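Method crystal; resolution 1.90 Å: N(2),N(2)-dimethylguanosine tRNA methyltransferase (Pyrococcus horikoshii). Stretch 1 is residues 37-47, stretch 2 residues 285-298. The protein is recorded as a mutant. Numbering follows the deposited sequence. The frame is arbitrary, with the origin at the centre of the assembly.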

# COMPACT_ATOMS: atom_id res chain seq x y z
N ASP A 37 6.24 -2.60 -10.17
CA ASP A 37 7.57 -3.14 -9.92
C ASP A 37 7.64 -3.61 -8.47
O ASP A 37 8.12 -4.70 -8.17
CB ASP A 37 8.67 -2.08 -10.11
CG ASP A 37 9.09 -1.90 -11.56
OD1 ASP A 37 8.93 -2.85 -12.37
OD2 ASP A 37 9.62 -0.82 -11.88
N ILE A 38 7.16 -2.75 -7.56
CA ILE A 38 7.19 -3.05 -6.13
C ILE A 38 6.48 -4.35 -5.81
O ILE A 38 7.02 -5.21 -5.11
CB ILE A 38 6.53 -1.89 -5.30
CG1 ILE A 38 7.24 -0.57 -5.61
CG2 ILE A 38 6.62 -2.20 -3.81
CD1 ILE A 38 8.72 -0.58 -5.32
N VAL A 39 5.27 -4.52 -6.33
CA VAL A 39 4.53 -5.75 -6.07
C VAL A 39 5.25 -6.96 -6.68
O VAL A 39 5.29 -8.04 -6.08
CB VAL A 39 3.05 -5.65 -6.56
CG1 VAL A 39 2.99 -5.35 -8.04
CG2 VAL A 39 2.31 -6.94 -6.23
N VAL A 40 5.83 -6.78 -7.87
CA VAL A 40 6.57 -7.86 -8.52
C VAL A 40 7.72 -8.29 -7.62
O VAL A 40 7.97 -9.48 -7.43
CB VAL A 40 7.13 -7.41 -9.90
CG1 VAL A 40 8.24 -8.35 -10.36
CG2 VAL A 40 6.00 -7.41 -10.93
N VAL A 41 8.41 -7.31 -7.04
CA VAL A 41 9.53 -7.60 -6.15
C VAL A 41 9.04 -8.38 -4.94
O VAL A 41 9.61 -9.41 -4.57
CB VAL A 41 10.22 -6.31 -5.67
CG1 VAL A 41 11.24 -6.63 -4.58
CG2 VAL A 41 10.90 -5.62 -6.84
N LEU A 42 7.97 -7.89 -4.33
CA LEU A 42 7.39 -8.53 -3.15
C LEU A 42 6.98 -9.97 -3.42
O LEU A 42 7.28 -10.87 -2.63
CB LEU A 42 6.18 -7.73 -2.65
CG LEU A 42 5.50 -8.28 -1.39
CD1 LEU A 42 6.52 -8.36 -0.26
CD2 LEU A 42 4.33 -7.39 -1.00
N LEU A 43 6.30 -10.20 -4.54
CA LEU A 43 5.84 -11.54 -4.87
C LEU A 43 7.00 -12.52 -5.07
O LEU A 43 6.84 -13.72 -4.85
CB LEU A 43 4.94 -11.51 -6.12
CG LEU A 43 3.43 -11.39 -5.85
CD1 LEU A 43 3.15 -10.31 -4.82
CD2 LEU A 43 2.71 -11.11 -7.15
N ASN A 44 8.16 -12.00 -5.47
CA ASN A 44 9.33 -12.84 -5.66
C ASN A 44 9.94 -13.25 -4.33
O ASN A 44 10.84 -14.09 -4.28
CB ASN A 44 10.36 -12.12 -6.53
CG ASN A 44 10.15 -12.39 -8.01
OD1 ASN A 44 10.40 -13.50 -8.48
ND2 ASN A 44 9.67 -11.39 -8.74
N ILE A 45 9.43 -12.66 -3.25
CA ILE A 45 9.90 -12.98 -1.91
C ILE A 45 8.87 -13.89 -1.24
O ILE A 45 9.22 -14.92 -0.67
CB ILE A 45 10.07 -11.71 -1.04
CG1 ILE A 45 11.12 -10.78 -1.67
CG2 ILE A 45 10.49 -12.09 0.37
CD1 ILE A 45 12.49 -11.41 -1.82
N LEU A 46 7.60 -13.49 -1.31
CA LEU A 46 6.52 -14.26 -0.69
C LEU A 46 6.05 -15.47 -1.49
O LEU A 46 5.51 -16.41 -0.91
CB LEU A 46 5.35 -13.33 -0.37
CG LEU A 46 5.47 -12.61 0.99
CD1 LEU A 46 6.90 -12.14 1.22
CD2 LEU A 46 4.50 -11.44 1.04
N ASN A 47 6.23 -15.43 -2.80
CA ASN A 47 5.86 -16.55 -3.67
C ASN A 47 4.42 -17.05 -3.64
O ASN A 47 4.18 -18.27 -3.61
CB ASN A 47 6.79 -17.74 -3.36
CG ASN A 47 8.26 -17.36 -3.37
OD1 ASN A 47 9.07 -18.03 -2.73
ND2 ASN A 47 8.60 -16.30 -4.09
N LYS A 285 12.55 -7.53 7.95
CA LYS A 285 13.17 -8.61 7.19
C LYS A 285 12.80 -8.58 5.71
O LYS A 285 13.67 -8.51 4.84
CB LYS A 285 12.74 -9.98 7.75
CG LYS A 285 13.12 -10.23 9.20
CD LYS A 285 12.56 -11.56 9.70
CE LYS A 285 11.02 -11.56 9.81
NZ LYS A 285 10.31 -11.44 8.49
N ILE A 286 11.50 -8.65 5.43
CA ILE A 286 11.00 -8.66 4.06
C ILE A 286 11.47 -7.47 3.24
O ILE A 286 11.96 -7.64 2.12
CB ILE A 286 9.45 -8.72 4.07
CG1 ILE A 286 9.00 -10.02 4.74
CG2 ILE A 286 8.92 -8.64 2.64
CD1 ILE A 286 7.50 -10.15 4.90
N VAL A 287 11.33 -6.27 3.78
CA VAL A 287 11.75 -5.07 3.05
C VAL A 287 13.26 -5.08 2.78
O VAL A 287 13.72 -4.58 1.75
CB VAL A 287 11.36 -3.80 3.81
CG1 VAL A 287 11.99 -2.58 3.16
CG2 VAL A 287 9.83 -3.66 3.81
N SER A 288 14.02 -5.66 3.70
CA SER A 288 15.47 -5.74 3.52
C SER A 288 15.69 -6.67 2.33
O SER A 288 16.48 -6.37 1.43
CB SER A 288 16.14 -6.31 4.78
OG SER A 288 17.55 -6.29 4.66
N LYS A 289 14.98 -7.79 2.31
CA LYS A 289 15.08 -8.75 1.22
C LYS A 289 14.63 -8.13 -0.10
O LYS A 289 15.18 -8.44 -1.16
CB LYS A 289 14.22 -9.99 1.49
CG LYS A 289 14.78 -10.94 2.54
CD LYS A 289 14.03 -12.27 2.49
CE LYS A 289 14.63 -13.30 3.44
NZ LYS A 289 14.48 -12.90 4.86
N MET A 290 13.62 -7.26 -0.04
CA MET A 290 13.10 -6.61 -1.23
C MET A 290 14.14 -5.74 -1.92
O MET A 290 14.23 -5.72 -3.15
CB MET A 290 11.88 -5.75 -0.87
CG MET A 290 10.63 -6.57 -0.54
SD MET A 290 9.19 -5.54 -0.19
CE MET A 290 8.80 -4.88 -1.84
N VAL A 291 14.94 -5.02 -1.14
CA VAL A 291 15.98 -4.17 -1.72
C VAL A 291 16.93 -5.03 -2.53
O VAL A 291 17.31 -4.68 -3.65
CB VAL A 291 16.78 -3.43 -0.62
CG1 VAL A 291 17.98 -2.72 -1.24
CG2 VAL A 291 15.89 -2.42 0.08
N LYS A 292 17.30 -6.18 -1.96
CA LYS A 292 18.22 -7.11 -2.59
C LYS A 292 17.60 -7.76 -3.83
O LYS A 292 18.24 -7.86 -4.88
CB LYS A 292 18.64 -8.18 -1.58
CG LYS A 292 19.77 -9.10 -2.02
CD LYS A 292 19.26 -10.24 -2.89
CE LYS A 292 20.35 -11.27 -3.13
NZ LYS A 292 19.84 -12.43 -3.91
N GLU A 293 16.35 -8.19 -3.70
CA GLU A 293 15.65 -8.82 -4.81
C GLU A 293 15.50 -7.83 -5.96
O GLU A 293 15.66 -8.19 -7.13
CB GLU A 293 14.26 -9.30 -4.37
CG GLU A 293 13.45 -9.97 -5.48
CD GLU A 293 14.01 -11.32 -5.89
OE1 GLU A 293 13.50 -11.90 -6.88
OE2 GLU A 293 14.94 -11.81 -5.22
N ALA A 294 15.19 -6.59 -5.62
CA ALA A 294 15.01 -5.55 -6.63
C ALA A 294 16.30 -5.32 -7.41
O ALA A 294 16.27 -5.10 -8.63
CB ALA A 294 14.56 -4.25 -5.98
N GLU A 295 17.43 -5.37 -6.71
CA GLU A 295 18.73 -5.17 -7.35
C GLU A 295 19.07 -6.28 -8.34
O GLU A 295 19.69 -6.02 -9.37
CB GLU A 295 19.82 -5.08 -6.28
CG GLU A 295 19.73 -3.85 -5.41
CD GLU A 295 20.80 -3.81 -4.34
OE1 GLU A 295 20.81 -4.70 -3.47
OE2 GLU A 295 21.64 -2.88 -4.38
N SER A 296 18.66 -7.51 -8.03
CA SER A 296 18.94 -8.65 -8.90
C SER A 296 17.84 -8.92 -9.93
O SER A 296 17.86 -9.96 -10.60
CB SER A 296 19.16 -9.91 -8.05
OG SER A 296 17.95 -10.30 -7.41
N LEU A 297 16.90 -8.00 -10.06
CA LEU A 297 15.82 -8.16 -11.02
C LEU A 297 15.80 -7.03 -12.04
O LEU A 297 16.17 -5.90 -11.74
CB LEU A 297 14.45 -8.18 -10.32
CG LEU A 297 13.98 -9.45 -9.60
CD1 LEU A 297 12.64 -9.17 -8.93
CD2 LEU A 297 13.85 -10.59 -10.60
N SER A 298 15.38 -7.35 -13.25
CA SER A 298 15.27 -6.35 -14.30
C SER A 298 13.85 -5.83 -14.11
O SER A 298 12.89 -6.59 -14.20
CB SER A 298 15.44 -6.98 -15.68
OG SER A 298 14.48 -8.00 -15.90

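Two helices, 37-46 and 285-295, cross at 110° with their axes 9.2 Å apart at closest approach. No hydrogen bond links the two stretches; the contact rests on the fit of side chains, and its main bump is Met 290. Its long, unbranched side chain reaches into a hollow formed by Ile 38, Val 41, Leu 42 and Ile 45. Methionine suits such a site because a flexible thioether can follow the hollow's shape without leaving a polar group unpaired. CE of Met 290, at the tip, lies 4.0 Å from CG2 of Ile 38 and 3.7 Å from the backbone O of Ile 38, while SD of Met 290 is 3.9 Å from CD1 of Leu 42.

Where the backbones come nearest, the residues are small: CA of Val 41 and CA of Ala 294 are 5.9 Å apart. The short methyl CB of Ala 294 leaves room for CG2 of Val 41, 4.0 Å away. The other branch of the valine, CG1, lies 3.9 Å from CB of Met 290 and 3.4 Å from the O of Met 290, so the compact, forked side chain packs against backbone as well as side chains.

Farther along, Ile 45 extends CD1 over the helix surface, 4.0 Å from CB of Lys 289 and 3.8 Å from CB of Glu 293. These charged residues thus offer aliphatic carbon to the contact. Ile 286 fills the space beside Leu 42, with its CG2 3.8 Å from CD1 of Leu 42, and its CD1 meets CD1 of Leu 46 at 4.2 Å.

Beyond the second helix, Leu 297 points back toward the first, placing CD1 3.7 Å from ND2 of Asn 44. That amide is already engaged: ND2 of Asn 44 donates a hydrogen bond to O of Val 40 at 2.9 Å, so this NH2 group can lie beside a leucine methyl with a partner already in hand.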